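Local coordinates for 177aa long hypothetical protein (Pyrococcus horikoshii, PDB 2CQZ), which probably hydrolyses 2'-deoxyribonucleoside 5'-phosphates to deoxynucleosides and phosphate as a metal-dependent enzyme of the HD-domain family, at residues Ala75-Ile80 and Ala95-Lys100; Gln113-Pro118 and Lys157-Ser162; Leu133-Tyr138 and Asp147-Ala152; Glu151-Ile156 and Asn170-Leu175. All coordinates share one frame; numbering follows the deposited sequence.

Contact 1: residues Ala75-Ile80 and Ala95-Lys100; sequences AIITDI and ALVFKK
V97 sets its two methyl groups against two consecutive isoleucines, I76 and I77, and this small apolar cluster shows how one valine can fasten a very short helix to a longer one. The contact is entirely hydrophobic. CD1 of I76 lies 4.0 Å from CG1 of V97, and the two side chains run past each other with opposite headings. CG2 of I77 lies more loosely against CG2 of V97, at 4.4 Å. The valine faces both partners because CG1 stands opposite its own backbone N (chi1 174°), leaving CG2 on the N side; each branch serves one isoleucine.

Polar interactions belong to the surroundings. D79, in the turn that follows, forms a salt bridge with K90, so the turn after helix 74-77 is tied by charge to the start of helix 90-100. F87 of the second subunit packs on V97, and S83 of that subunit packs on I76; K100 forms a salt bridge with E86 of the same neighbour. The arrangement is packing within an all-helical HD domain: helix 74-77, which comes soon after the metal-binding pair H70 and D71, is packed against helix 90-100 near a subunit interface.

Contact 2: residues Gln113-Pro118 and Lys157-Ser162; sequences QECSSP and KRLELS
C115 meets L159 and P118 meets L161 across two connections of the all-helical HD domain, the turn between helices 106-114 and 118-140 and the loop between helices 152-157 and 166-173. Following the first of these in order, E114 closes helix 106-114, its carboxylate in a salt bridge with R110 one turn back. C115 then leaves the helix with positive phi (50°), and the chain changes direction. Its SG, anti to the backbone N (chi1 -164°), reaches out to CD2 of L159 at 3.5 Å, an apolar meeting of a thiol with one methyl branch. The carbonyl of C115 receives the side-chain NH2 of Q121, while OE1 of the same amide accepts from the backbone N of L161; one glutamine of helix 118-140 thereby clips the two connections together. S116 turns its CB away from the other loop, and its hydroxyl gives a weak hydrogen bond back to the carbonyl of E114. S117 is the N-cap of helix 118-140, with OG bonded to the backbone N of A120. P118 opens that helix, and CD2 of L161 rests against its carbonyl O. The 157-162 loop has a brace of its own: the carbonyl O of L159 takes both the backbone N of S162, at 3.0 Å, and S162 OG, which arrives nearly in line with the carbonyl (162°) at 2.6 Å.

Contact 3: residues Leu133-Tyr138 and Asp147-Ala152; sequences LQAYQY and DEFWEA
Apolar packing joins A135 and Y136, in the later half of helix 118-140, to F149 and W150, on a single 3-10 turn that leads into helix 152-157. The chain leaves the long helix, makes a short excursion and returns to lie against the face it has just left. Backbones come closest at A135 and F149, where the small alanine lets the turn approach: CB of A135 touches CB of F149 at 3.9 Å. One residue further on, the indole of W150 extends its six-membered ring over to Y136. Its CZ2 stands 3.9 Å from CB of Y136, and CH2 is 4.2 Å from CD1 of the tyrosine, whose ring is not stacked on the indole. Y136 has CG anti to its backbone N (chi1 172°), which carries the phenol across the indole at a slant.

Within the helical HD domain this sets the turn against the helix that carries the nickel ligand D127, about two turns before A135. The bond from NE1 of W150 to OE1 of E139, further along the same helix, helps hold the indole's rotation; the carbonyl O of D147 also lies at the ring edge, in its plane. F149 has a second aromatic neighbour in W22, their planes inclined at about 40°, and W22 also touches A135. The third subunit also reaches this part of the helix: its L9 packs on Y136 and its I8 on L133.

Contact 4: residues Glu151-Ile156 and Asn170-Leu175; sequences EAIEEI and NSVGRL
I153 carries this contact, pointing from helix 152-157 into the backbone of helix 166-173 at G173. Its chain is fully extended: CG1 is anti to the carbonyl carbon (chi1 -67°) and CD1 continues straight on (chi2 -179°), so the delta methyl is thrust forward as a single probe. That methyl lies 3.4 Å from CA of G173 and 3.7 Å from its backbone N. Glycine brings no side chain to this spot, and the isoleucine therefore meets main chain directly; the CA atoms of I153 and G173 are 7.2 Å apart.

V172 supplies the third surface. Its CG1 stands 4.2 Å from CD1 of I153 and closes one flank of the methyl. The interaction is purely van der Waals, with one methyl group as the whole of one side. I5 of the third subunit also packs on V172.

Helix 152-157 rests on the long helix 118-140 through A152, just before the isoleucine, which touches M131 and I132, and through I156, which touches K128. I153 bridges it to helix 166-173, and L175, following that helix, meets L133 of helix 118-140.

Three of the four contacts are gathered about helix 118-140, which also bears the nickel ligand D127. Contacts 3 and 4 are nearly one unit, their centres 9 Å apart and E151 and A152 common to both; CZ3 of W150 meets the carbonyl O of V172 at 3.3 Å. Contact 2 touches contact 4 through S162 and I156, and in sequence the two interlock, while contact 3 is nested within the loop that contact 2 closes. Contact 1 stands apart, about 29 Å from contact 4 between centres, on the opposite side of the chain's centre from contacts 3 and 4. Around the nickel bound by H36, H70, D71 and D127, the side chains of I77, C115 and F149 lie about 12, 12 and 11 Å away.

Contact 1: residues Ala75-Ile80 and Ala95-Lys100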
loop_
_atom_site.group_PDB
_atom_site.type_symbol
_atom_site.label_atom_id
_atom_site.label_comp_id
_atom_site.label_asym_id
_atom_site.label_seq_id
_atom_site.Cartn_x
_atom_site.Cartn_y
_atom_site.Cartn_z
ATOM N N ALA A 75 0.319 -9.799 19.732
ATOM C CA ALA A 75 -0.014 -8.378 19.835
ATOM C C ALA A 75 1.179 -7.614 20.412
ATOM O O ALA A 75 1.322 -6.402 20.218
ATOM C CB ALA A 75 -1.242 -8.181 20.722
ATOM N N ILE A 76 2.034 -8.331 21.127
ATOM C CA ILE A 76 3.223 -7.736 21.707
ATOM C C ILE A 76 4.447 -8.312 21.010
ATOM O O ILE A 76 5.333 -7.583 20.605
ATOM C CB ILE A 76 3.306 -8.038 23.230
ATOM C CG1 ILE A 76 2.254 -7.219 23.974
ATOM C CG2 ILE A 76 4.709 -7.746 23.771
ATOM C CD1 ILE A 76 2.070 -7.660 25.404
ATOM N N ILE A 77 4.471 -9.628 20.843
ATOM C CA ILE A 77 5.732 -10.149 20.258
ATOM C C ILE A 77 5.805 -10.172 18.721
ATOM O O ILE A 77 6.869 -10.207 18.109
ATOM C CB ILE A 77 6.292 -11.534 20.799
ATOM C CG1 ILE A 77 5.443 -12.837 20.547
ATOM C CG2 ILE A 77 6.942 -11.494 22.166
ATOM C CD1 ILE A 77 6.298 -14.135 20.682
ATOM N N THR A 78 4.701 -9.961 18.000
ATOM C CA THR A 78 4.670 -9.866 16.538
ATOM C C THR A 78 4.784 -11.303 16.034
ATOM O O THR A 78 5.260 -12.185 16.756
ATOM C CB THR A 78 5.828 -9.029 15.913
ATOM O OG1 THR A 78 7.032 -9.797 15.894
ATOM C CG2 THR A 78 6.052 -7.745 16.680
ATOM N N ASP A 79 4.335 -11.543 14.806
ATOM C CA ASP A 79 4.359 -12.880 14.232
ATOM C C ASP A 79 5.746 -13.266 13.756
ATOM O O ASP A 79 6.013 -13.273 12.555
ATOM C CB ASP A 79 3.355 -12.954 13.076
ATOM C CG ASP A 79 3.359 -14.300 12.376
ATOM O OD1 ASP A 79 3.493 -15.339 13.066
ATOM O OD2 ASP A 79 3.211 -14.318 11.133
ATOM N N ILE A 80 6.629 -13.581 14.701
ATOM C CA ILE A 80 7.998 -13.979 14.374
ATOM C C ILE A 80 7.910 -15.214 13.491
ATOM O O ILE A 80 7.401 -16.242 13.908
ATOM C CB ILE A 80 8.777 -14.303 15.643
ATOM C CG1 ILE A 80 8.842 -13.057 16.528
ATOM C CG2 ILE A 80 10.160 -14.799 15.286
ATOM C CD1 ILE A 80 9.334 -13.327 17.932
ATOM N N ALA A 95 4.274 -17.894 26.138
ATOM C CA ALA A 95 3.804 -18.283 27.465
ATOM C C ALA A 95 3.992 -17.124 28.446
ATOM O O ALA A 95 3.120 -16.841 29.265
ATOM C CB ALA A 95 4.565 -19.513 27.933
ATOM N N LEU A 96 5.128 -16.445 28.347
ATOM C CA LEU A 96 5.401 -15.315 29.217
ATOM C C LEU A 96 4.339 -14.218 29.141
ATOM O O LEU A 96 3.742 -13.855 30.162
ATOM C CB LEU A 96 6.766 -14.727 28.889
ATOM C CG LEU A 96 7.894 -15.488 29.581
ATOM C CD1 LEU A 96 9.234 -15.081 28.999
ATOM C CD2 LEU A 96 7.826 -15.221 31.089
ATOM N N VAL A 97 4.088 -13.695 27.941
ATOM C CA VAL A 97 3.074 -12.692 27.668
ATOM C C VAL A 97 1.741 -13.097 28.285
ATOM O O VAL A 97 1.048 -12.301 28.906
ATOM C CB VAL A 97 2.929 -12.562 26.152
ATOM C CG1 VAL A 97 1.775 -11.617 25.819
ATOM C CG2 VAL A 97 4.211 -12.015 25.553
ATOM N N PHE A 98 1.393 -14.348 28.006
ATOM C CA PHE A 98 0.102 -14.861 28.455
ATOM C C PHE A 98 0.045 -14.884 29.975
ATOM O O PHE A 98 -0.994 -14.608 30.576
ATOM C CB PHE A 98 -0.135 -16.267 27.915
ATOM C CG PHE A 98 -0.958 -16.294 26.670
ATOM C CD1 PHE A 98 -2.326 -16.038 26.723
ATOM C CD2 PHE A 98 -0.369 -16.556 25.438
ATOM C CE1 PHE A 98 -3.096 -16.040 25.570
ATOM C CE2 PHE A 98 -1.130 -16.561 24.278
ATOM C CZ PHE A 98 -2.497 -16.304 24.343
ATOM N N LYS A 99 1.179 -15.212 30.585
ATOM C CA LYS A 99 1.286 -15.278 32.032
ATOM C C LYS A 99 1.244 -13.889 32.671
ATOM O O LYS A 99 0.515 -13.686 33.637
ATOM C CB LYS A 99 2.570 -16.000 32.432
ATOM C CG LYS A 99 2.340 -17.405 32.952
ATOM C CD LYS A 99 3.663 -18.056 33.349
ATOM C CE LYS A 99 4.479 -17.179 34.320
ATOM N NZ LYS A 99 3.840 -16.977 35.664
ATOM N N LYS A 100 2.013 -12.943 32.137
ATOM C CA LYS A 100 2.029 -11.595 32.675
ATOM C C LYS A 100 0.921 -10.668 32.138
ATOM O O LYS A 100 0.286 -9.942 32.909
ATOM C CB LYS A 100 3.369 -10.921 32.398
ATOM C CG LYS A 100 3.335 -9.438 32.754
ATOM C CD LYS A 100 4.581 -8.669 32.331
ATOM C CE LYS A 100 4.412 -7.190 32.692
ATOM N NZ LYS A 100 5.512 -6.300 32.205
#

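Contact 2: residues Gln113-Pro118 and Lys157-Ser162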
loop_
_atom_site.group_PDB
_atom_site.type_symbol
_atom_site.label_atom_id
_atom_site.label_comp_id
_atom_site.label_asym_id
_atom_site.label_seq_id
_atom_site.Cartn_x
_atom_site.Cartn_y
_atom_site.Cartn_z
ATOM N N GLN A 113 -1.588 -25.316 23.089
ATOM C CA GLN A 113 -0.237 -25.783 22.780
ATOM C C GLN A 113 -0.069 -27.286 22.987
ATOM O O GLN A 113 0.771 -27.911 22.342
ATOM C CB GLN A 113 0.797 -25.043 23.633
ATOM C CG GLN A 113 0.850 -23.546 23.400
ATOM C CD GLN A 113 1.305 -23.184 21.995
ATOM O OE1 GLN A 113 0.528 -22.664 21.190
ATOM N NE2 GLN A 113 2.574 -23.458 21.694
ATOM N N GLU A 114 -0.859 -27.863 23.889
ATOM C CA GLU A 114 -0.770 -29.289 24.159
ATOM C C GLU A 114 -1.321 -30.093 23.000
ATOM O O GLU A 114 -0.916 -31.234 22.771
ATOM C CB GLU A 114 -1.531 -29.639 25.432
ATOM C CG GLU A 114 -0.725 -29.450 26.700
ATOM C CD GLU A 114 -1.562 -29.695 27.929
ATOM O OE1 GLU A 114 -2.314 -30.697 27.935
ATOM O OE2 GLU A 114 -1.466 -28.892 28.884
ATOM N N CYS A 115 -2.265 -29.495 22.286
ATOM C CA CYS A 115 -2.867 -30.133 21.127
ATOM C C CYS A 115 -3.337 -31.560 21.436
ATOM O O CYS A 115 -3.091 -32.490 20.661
ATOM C CB CYS A 115 -1.843 -30.135 19.986
ATOM S SG CYS A 115 -2.503 -30.471 18.344
ATOM N N SER A 116 -4.019 -31.724 22.568
ATOM C CA SER A 116 -4.524 -33.036 22.973
ATOM C C SER A 116 -6.035 -33.146 22.877
ATOM O O SER A 116 -6.557 -34.073 22.257
ATOM C CB SER A 116 -4.106 -33.358 24.418
ATOM O OG SER A 116 -2.698 -33.359 24.553
ATOM N N SER A 117 -6.730 -32.203 23.506
ATOM C CA SER A 117 -8.189 -32.202 23.515
ATOM C C SER A 117 -8.769 -31.979 22.123
ATOM O O SER A 117 -8.098 -31.456 21.236
ATOM C CB SER A 117 -8.713 -31.119 24.469
ATOM O OG SER A 117 -8.536 -29.814 23.937
ATOM N N PRO A 118 -10.027 -32.383 21.912
ATOM C CA PRO A 118 -10.707 -32.226 20.622
ATOM C C PRO A 118 -10.716 -30.758 20.188
ATOM O O PRO A 118 -10.449 -30.441 19.032
ATOM C CB PRO A 118 -12.114 -32.738 20.910
ATOM C CG PRO A 118 -11.893 -33.727 21.986
ATOM C CD PRO A 118 -10.912 -33.040 22.884
ATOM N N LYS A 157 -3.036 -34.387 9.172
ATOM C CA LYS A 157 -3.346 -35.822 9.190
ATOM C C LYS A 157 -2.827 -36.494 10.475
ATOM O O LYS A 157 -3.419 -37.459 10.959
ATOM C CB LYS A 157 -2.730 -36.521 7.970
ATOM C CG LYS A 157 -3.019 -35.874 6.615
ATOM C CD LYS A 157 -4.376 -36.266 6.075
ATOM C CE LYS A 157 -4.452 -36.033 4.575
ATOM N NZ LYS A 157 -5.807 -36.393 4.053
ATOM N N ARG A 158 -1.724 -35.980 11.021
ATOM C CA ARG A 158 -1.126 -36.522 12.245
ATOM C C ARG A 158 -1.989 -36.321 13.486
ATOM O O ARG A 158 -1.670 -36.829 14.560
ATOM C CB ARG A 158 0.231 -35.869 12.505
ATOM C CG ARG A 158 1.407 -36.598 11.928
ATOM C CD ARG A 158 2.708 -35.875 12.261
ATOM N NE ARG A 158 2.926 -34.725 11.383
ATOM C CZ ARG A 158 4.010 -33.952 11.410
ATOM N NH1 ARG A 158 4.985 -34.199 12.281
ATOM N NH2 ARG A 158 4.124 -32.938 10.557
ATOM N N LEU A 159 -3.073 -35.570 13.347
ATOM C CA LEU A 159 -3.942 -35.303 14.483
ATOM C C LEU A 159 -5.149 -36.229 14.453
ATOM O O LEU A 159 -5.800 -36.392 13.421
ATOM C CB LEU A 159 -4.381 -33.830 14.471
ATOM C CG LEU A 159 -3.263 -32.773 14.520
ATOM C CD1 LEU A 159 -3.860 -31.370 14.451
ATOM C CD2 LEU A 159 -2.459 -32.935 15.795
ATOM N N GLU A 160 -5.441 -36.845 15.591
ATOM C CA GLU A 160 -6.567 -37.767 15.682
ATOM C C GLU A 160 -7.841 -37.217 15.085
ATOM O O GLU A 160 -8.477 -37.862 14.252
ATOM C CB GLU A 160 -6.862 -38.114 17.129
ATOM C CG GLU A 160 -5.856 -38.995 17.800
ATOM C CD GLU A 160 -6.260 -39.267 19.230
ATOM O OE1 GLU A 160 -6.022 -38.388 20.095
ATOM O OE2 GLU A 160 -6.845 -40.347 19.478
ATOM N N LEU A 161 -8.219 -36.030 15.546
ATOM C CA LEU A 161 -9.440 -35.373 15.100
ATOM C C LEU A 161 -9.630 -35.320 13.586
ATOM O O LEU A 161 -10.768 -35.322 13.116
ATOM C CB LEU A 161 -9.504 -33.954 15.671
ATOM C CG LEU A 161 -10.855 -33.254 15.548
ATOM C CD1 LEU A 161 -11.911 -34.064 16.282
ATOM C CD2 LEU A 161 -10.759 -31.858 16.129
ATOM N N SER A 162 -8.533 -35.282 12.827
ATOM C CA SER A 162 -8.611 -35.212 11.364
ATOM C C SER A 162 -9.375 -36.394 10.770
ATOM O O SER A 162 -10.001 -36.284 9.712
ATOM C CB SER A 162 -7.210 -35.139 10.754
ATOM O OG SER A 162 -6.505 -36.342 10.961
#

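Contact 3: residues Leu133-Tyr138 and Asp147-Ala152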
loop_
_atom_site.group_PDB
_atom_site.type_symbol
_atom_site.label_atom_id
_atom_site.label_comp_id
_atom_site.label_asym_id
_atom_site.label_seq_id
_atom_site.Cartn_x
_atom_site.Cartn_y
_atom_site.Cartn_z
ATOM N N LEU A 133 -5.201 -22.392 2.659
ATOM C CA LEU A 133 -6.117 -21.682 1.779
ATOM C C LEU A 133 -5.621 -20.268 1.468
ATOM O O LEU A 133 -5.952 -19.701 0.421
ATOM C CB LEU A 133 -7.501 -21.625 2.406
ATOM C CG LEU A 133 -8.112 -23.014 2.537
ATOM C CD1 LEU A 133 -9.468 -22.945 3.215
ATOM C CD2 LEU A 133 -8.233 -23.622 1.155
ATOM N N GLN A 134 -4.816 -19.709 2.369
ATOM C CA GLN A 134 -4.289 -18.366 2.173
ATOM C C GLN A 134 -3.150 -18.436 1.180
ATOM O O GLN A 134 -2.956 -17.526 0.377
ATOM C CB GLN A 134 -3.800 -17.771 3.508
ATOM C CG GLN A 134 -3.484 -16.264 3.465
ATOM C CD GLN A 134 -4.611 -15.408 2.863
ATOM O OE1 GLN A 134 -5.750 -15.433 3.327
ATOM N NE2 GLN A 134 -4.280 -14.645 1.824
ATOM N N ALA A 135 -2.397 -19.526 1.238
ATOM C CA ALA A 135 -1.280 -19.728 0.328
ATOM C C ALA A 135 -1.863 -19.956 -1.069
ATOM O O ALA A 135 -1.319 -19.504 -2.080
ATOM C CB ALA A 135 -0.476 -20.933 0.767
ATOM N N TYR A 136 -2.983 -20.668 -1.100
ATOM C CA TYR A 136 -3.688 -20.952 -2.334
ATOM C C TYR A 136 -4.024 -19.635 -3.025
ATOM O O TYR A 136 -3.695 -19.431 -4.198
ATOM C CB TYR A 136 -4.979 -21.703 -2.023
ATOM C CG TYR A 136 -5.886 -21.878 -3.208
ATOM C CD1 TYR A 136 -5.509 -22.684 -4.284
ATOM C CD2 TYR A 136 -7.133 -21.244 -3.256
ATOM C CE1 TYR A 136 -6.356 -22.861 -5.392
ATOM C CE2 TYR A 136 -7.987 -21.412 -4.356
ATOM C CZ TYR A 136 -7.587 -22.225 -5.422
ATOM O OH TYR A 136 -8.403 -22.391 -6.521
ATOM N N GLN A 137 -4.674 -18.739 -2.283
ATOM C CA GLN A 137 -5.061 -17.450 -2.826
ATOM C C GLN A 137 -3.874 -16.646 -3.314
ATOM O O GLN A 137 -3.962 -16.008 -4.356
ATOM C CB GLN A 137 -5.843 -16.640 -1.792
ATOM C CG GLN A 137 -7.213 -16.176 -2.301
ATOM C CD GLN A 137 -7.115 -15.040 -3.309
ATOM O OE1 GLN A 137 -6.107 -14.336 -3.372
ATOM N NE2 GLN A 137 -8.161 -14.871 -4.118
ATOM N N TYR A 138 -2.761 -16.673 -2.584
ATOM C CA TYR A 138 -1.599 -15.898 -3.011
ATOM C C TYR A 138 -0.888 -16.496 -4.212
ATOM O O TYR A 138 -0.024 -15.850 -4.811
ATOM C CB TYR A 138 -0.581 -15.717 -1.870
ATOM C CG TYR A 138 -1.030 -14.800 -0.747
ATOM C CD1 TYR A 138 -1.751 -13.628 -1.017
ATOM C CD2 TYR A 138 -0.744 -15.112 0.594
ATOM C CE1 TYR A 138 -2.184 -12.794 0.009
ATOM C CE2 TYR A 138 -1.176 -14.279 1.638
ATOM C CZ TYR A 138 -1.899 -13.125 1.331
ATOM O OH TYR A 138 -2.372 -12.330 2.338
ATOM N N ASP A 147 5.104 -23.109 -2.049
ATOM C CA ASP A 147 4.993 -24.559 -2.135
ATOM C C ASP A 147 4.996 -25.281 -0.788
ATOM O O ASP A 147 4.114 -26.090 -0.509
ATOM C CB ASP A 147 6.126 -25.094 -3.007
ATOM C CG ASP A 147 5.710 -26.296 -3.828
ATOM O OD1 ASP A 147 4.783 -26.151 -4.656
ATOM O OD2 ASP A 147 6.305 -27.383 -3.645
ATOM N N GLU A 148 5.989 -24.986 0.045
ATOM C CA GLU A 148 6.110 -25.616 1.352
ATOM C C GLU A 148 4.828 -25.604 2.168
ATOM O O GLU A 148 4.447 -26.614 2.754
ATOM C CB GLU A 148 7.227 -24.948 2.153
ATOM C CG GLU A 148 7.131 -23.439 2.234
ATOM C CD GLU A 148 8.239 -22.838 3.078
ATOM O OE1 GLU A 148 8.241 -23.066 4.308
ATOM O OE2 GLU A 148 9.112 -22.146 2.511
ATOM N N PHE A 149 4.160 -24.460 2.207
ATOM C CA PHE A 149 2.923 -24.319 2.964
ATOM C C PHE A 149 1.910 -25.451 2.758
ATOM O O PHE A 149 1.064 -25.696 3.619
ATOM C CB PHE A 149 2.285 -22.974 2.631
ATOM C CG PHE A 149 3.102 -21.799 3.073
ATOM C CD1 PHE A 149 3.101 -21.403 4.406
ATOM C CD2 PHE A 149 3.883 -21.091 2.164
ATOM C CE1 PHE A 149 3.860 -20.319 4.833
ATOM C CE2 PHE A 149 4.648 -20.003 2.581
ATOM C CZ PHE A 149 4.635 -19.617 3.922
ATOM N N TRP A 150 1.984 -26.153 1.632
ATOM C CA TRP A 150 1.040 -27.242 1.397
ATOM C C TRP A 150 1.319 -28.515 2.195
ATOM O O TRP A 150 0.438 -29.375 2.310
ATOM C CB TRP A 150 0.952 -27.565 -0.090
ATOM C CG TRP A 150 0.237 -26.493 -0.851
ATOM C CD1 TRP A 150 0.766 -25.318 -1.324
ATOM C CD2 TRP A 150 -1.160 -26.466 -1.179
ATOM N NE1 TRP A 150 -0.217 -24.567 -1.930
ATOM C CE2 TRP A 150 -1.407 -25.248 -1.856
ATOM C CE3 TRP A 150 -2.225 -27.354 -0.971
ATOM C CZ2 TRP A 150 -2.680 -24.893 -2.318
ATOM C CZ3 TRP A 150 -3.493 -27.002 -1.433
ATOM C CH2 TRP A 150 -3.707 -25.781 -2.102
ATOM N N GLU A 151 2.522 -28.639 2.763
ATOM C CA GLU A 151 2.822 -29.832 3.547
ATOM C C GLU A 151 2.202 -29.781 4.944
ATOM O O GLU A 151 2.485 -30.627 5.798
ATOM C CB GLU A 151 4.336 -30.089 3.625
ATOM C CG GLU A 151 5.188 -28.947 4.112
ATOM C CD GLU A 151 6.663 -29.165 3.793
ATOM O OE1 GLU A 151 6.990 -29.355 2.598
ATOM O OE2 GLU A 151 7.490 -29.145 4.733
ATOM N N ALA A 152 1.335 -28.793 5.153
ATOM C CA ALA A 152 0.639 -28.629 6.422
ATOM C C ALA A 152 -0.564 -29.572 6.435
ATOM O O ALA A 152 -1.149 -29.835 7.489
ATOM C CB ALA A 152 0.190 -27.183 6.598
#

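Contact 4: residues Glu151-Ile156 and Asn170-Leu175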
loop_
_atom_site.group_PDB
_atom_site.type_symbol
_atom_site.label_atom_id
_atom_site.label_comp_id
_atom_site.label_asym_id
_atom_site.label_seq_id
_atom_site.Cartn_x
_atom_site.Cartn_y
_atom_site.Cartn_z
ATOM N N GLU A 151 2.522 -28.639 2.763
ATOM C CA GLU A 151 2.822 -29.832 3.547
ATOM C C GLU A 151 2.202 -29.781 4.944
ATOM O O GLU A 151 2.485 -30.627 5.798
ATOM C CB GLU A 151 4.336 -30.089 3.625
ATOM C CG GLU A 151 5.188 -28.947 4.112
ATOM C CD GLU A 151 6.663 -29.165 3.793
ATOM O OE1 GLU A 151 6.990 -29.355 2.598
ATOM O OE2 GLU A 151 7.490 -29.145 4.733
ATOM N N ALA A 152 1.335 -28.793 5.153
ATOM C CA ALA A 152 0.639 -28.629 6.422
ATOM C C ALA A 152 -0.564 -29.572 6.435
ATOM O O ALA A 152 -1.149 -29.835 7.489
ATOM C CB ALA A 152 0.190 -27.183 6.598
ATOM N N ILE A 153 -0.940 -30.073 5.259
ATOM C CA ILE A 153 -2.048 -31.022 5.162
ATOM C C ILE A 153 -1.579 -32.312 5.839
ATOM O O ILE A 153 -2.374 -33.025 6.458
ATOM C CB ILE A 153 -2.414 -31.365 3.695
ATOM C CG1 ILE A 153 -2.981 -30.141 2.979
ATOM C CG2 ILE A 153 -3.435 -32.485 3.664
ATOM C CD1 ILE A 153 -3.391 -30.414 1.531
ATOM N N GLU A 154 -0.287 -32.615 5.707
ATOM C CA GLU A 154 0.268 -33.807 6.340
ATOM C C GLU A 154 0.253 -33.606 7.847
ATOM O O GLU A 154 -0.136 -34.507 8.593
ATOM C CB GLU A 154 1.706 -34.062 5.874
ATOM C CG GLU A 154 1.819 -34.424 4.400
ATOM C CD GLU A 154 0.869 -35.541 4.011
ATOM O OE1 GLU A 154 1.010 -36.660 4.558
ATOM O OE2 GLU A 154 -0.021 -35.299 3.165
ATOM N N GLU A 155 0.668 -32.416 8.282
ATOM C CA GLU A 155 0.703 -32.092 9.707
ATOM C C GLU A 155 -0.692 -32.250 10.320
ATOM O O GLU A 155 -0.828 -32.625 11.484
ATOM C CB GLU A 155 1.222 -30.662 9.921
ATOM C CG GLU A 155 2.436 -30.302 9.072
ATOM C CD GLU A 155 3.037 -28.952 9.438
ATOM O OE1 GLU A 155 3.828 -28.902 10.407
ATOM O OE2 GLU A 155 2.715 -27.939 8.766
ATOM N N ILE A 156 -1.722 -31.977 9.525
ATOM C CA ILE A 156 -3.098 -32.097 9.983
ATOM C C ILE A 156 -3.483 -33.564 10.122
ATOM O O ILE A 156 -4.172 -33.944 11.068
ATOM C CB ILE A 156 -4.076 -31.423 8.992
ATOM C CG1 ILE A 156 -3.855 -29.909 9.002
ATOM C CG2 ILE A 156 -5.518 -31.786 9.334
ATOM C CD1 ILE A 156 -4.752 -29.137 8.034
ATOM N N ASN A 170 -9.167 -33.707 1.661
ATOM C CA ASN A 170 -8.955 -34.165 0.295
ATOM C C ASN A 170 -9.334 -33.070 -0.693
ATOM O O ASN A 170 -8.630 -32.839 -1.681
ATOM C CB ASN A 170 -9.772 -35.432 0.045
ATOM C CG ASN A 170 -9.083 -36.675 0.591
ATOM O OD1 ASN A 170 -8.336 -36.609 1.581
ATOM N ND2 ASN A 170 -9.334 -37.819 -0.047
ATOM N N SER A 171 -10.441 -32.389 -0.419
ATOM C CA SER A 171 -10.886 -31.293 -1.275
ATOM C C SER A 171 -9.851 -30.171 -1.248
ATOM O O SER A 171 -9.657 -29.473 -2.240
ATOM C CB SER A 171 -12.233 -30.748 -0.794
ATOM O OG SER A 171 -13.227 -31.761 -0.804
ATOM N N VAL A 172 -9.191 -30.006 -0.103
ATOM C CA VAL A 172 -8.178 -28.972 0.061
ATOM C C VAL A 172 -6.932 -29.303 -0.730
ATOM O O VAL A 172 -6.415 -28.462 -1.464
ATOM C CB VAL A 172 -7.772 -28.804 1.534
ATOM C CG1 VAL A 172 -6.647 -27.798 1.650
ATOM C CG2 VAL A 172 -8.955 -28.351 2.346
ATOM N N GLY A 173 -6.443 -30.528 -0.561
ATOM C CA GLY A 173 -5.246 -30.954 -1.266
ATOM C C GLY A 173 -5.478 -30.970 -2.760
ATOM O O GLY A 173 -4.549 -30.860 -3.555
ATOM N N ARG A 174 -6.740 -31.095 -3.138
ATOM C CA ARG A 174 -7.148 -31.128 -4.533
ATOM C C ARG A 174 -7.013 -29.744 -5.195
ATOM O O ARG A 174 -6.943 -29.628 -6.421
ATOM C CB ARG A 174 -8.594 -31.614 -4.583
ATOM C CG ARG A 174 -9.151 -31.954 -5.938
ATOM C CD ARG A 174 -10.510 -32.615 -5.748
ATOM N NE ARG A 174 -10.389 -33.818 -4.927
ATOM C CZ ARG A 174 -11.328 -34.258 -4.090
ATOM N NH1 ARG A 174 -12.473 -33.592 -3.953
ATOM N NH2 ARG A 174 -11.123 -35.366 -3.385
ATOM N N LEU A 175 -6.966 -28.700 -4.374
ATOM C CA LEU A 175 -6.844 -27.334 -4.866
ATOM C C LEU A 175 -5.446 -27.009 -5.374
ATOM O O LEU A 175 -5.270 -26.070 -6.148
ATOM C CB LEU A 175 -7.206 -26.341 -3.762
ATOM C CG LEU A 175 -8.670 -26.168 -3.366
ATOM C CD1 LEU A 175 -8.743 -25.338 -2.100
ATOM C CD2 LEU A 175 -9.437 -25.488 -4.487
#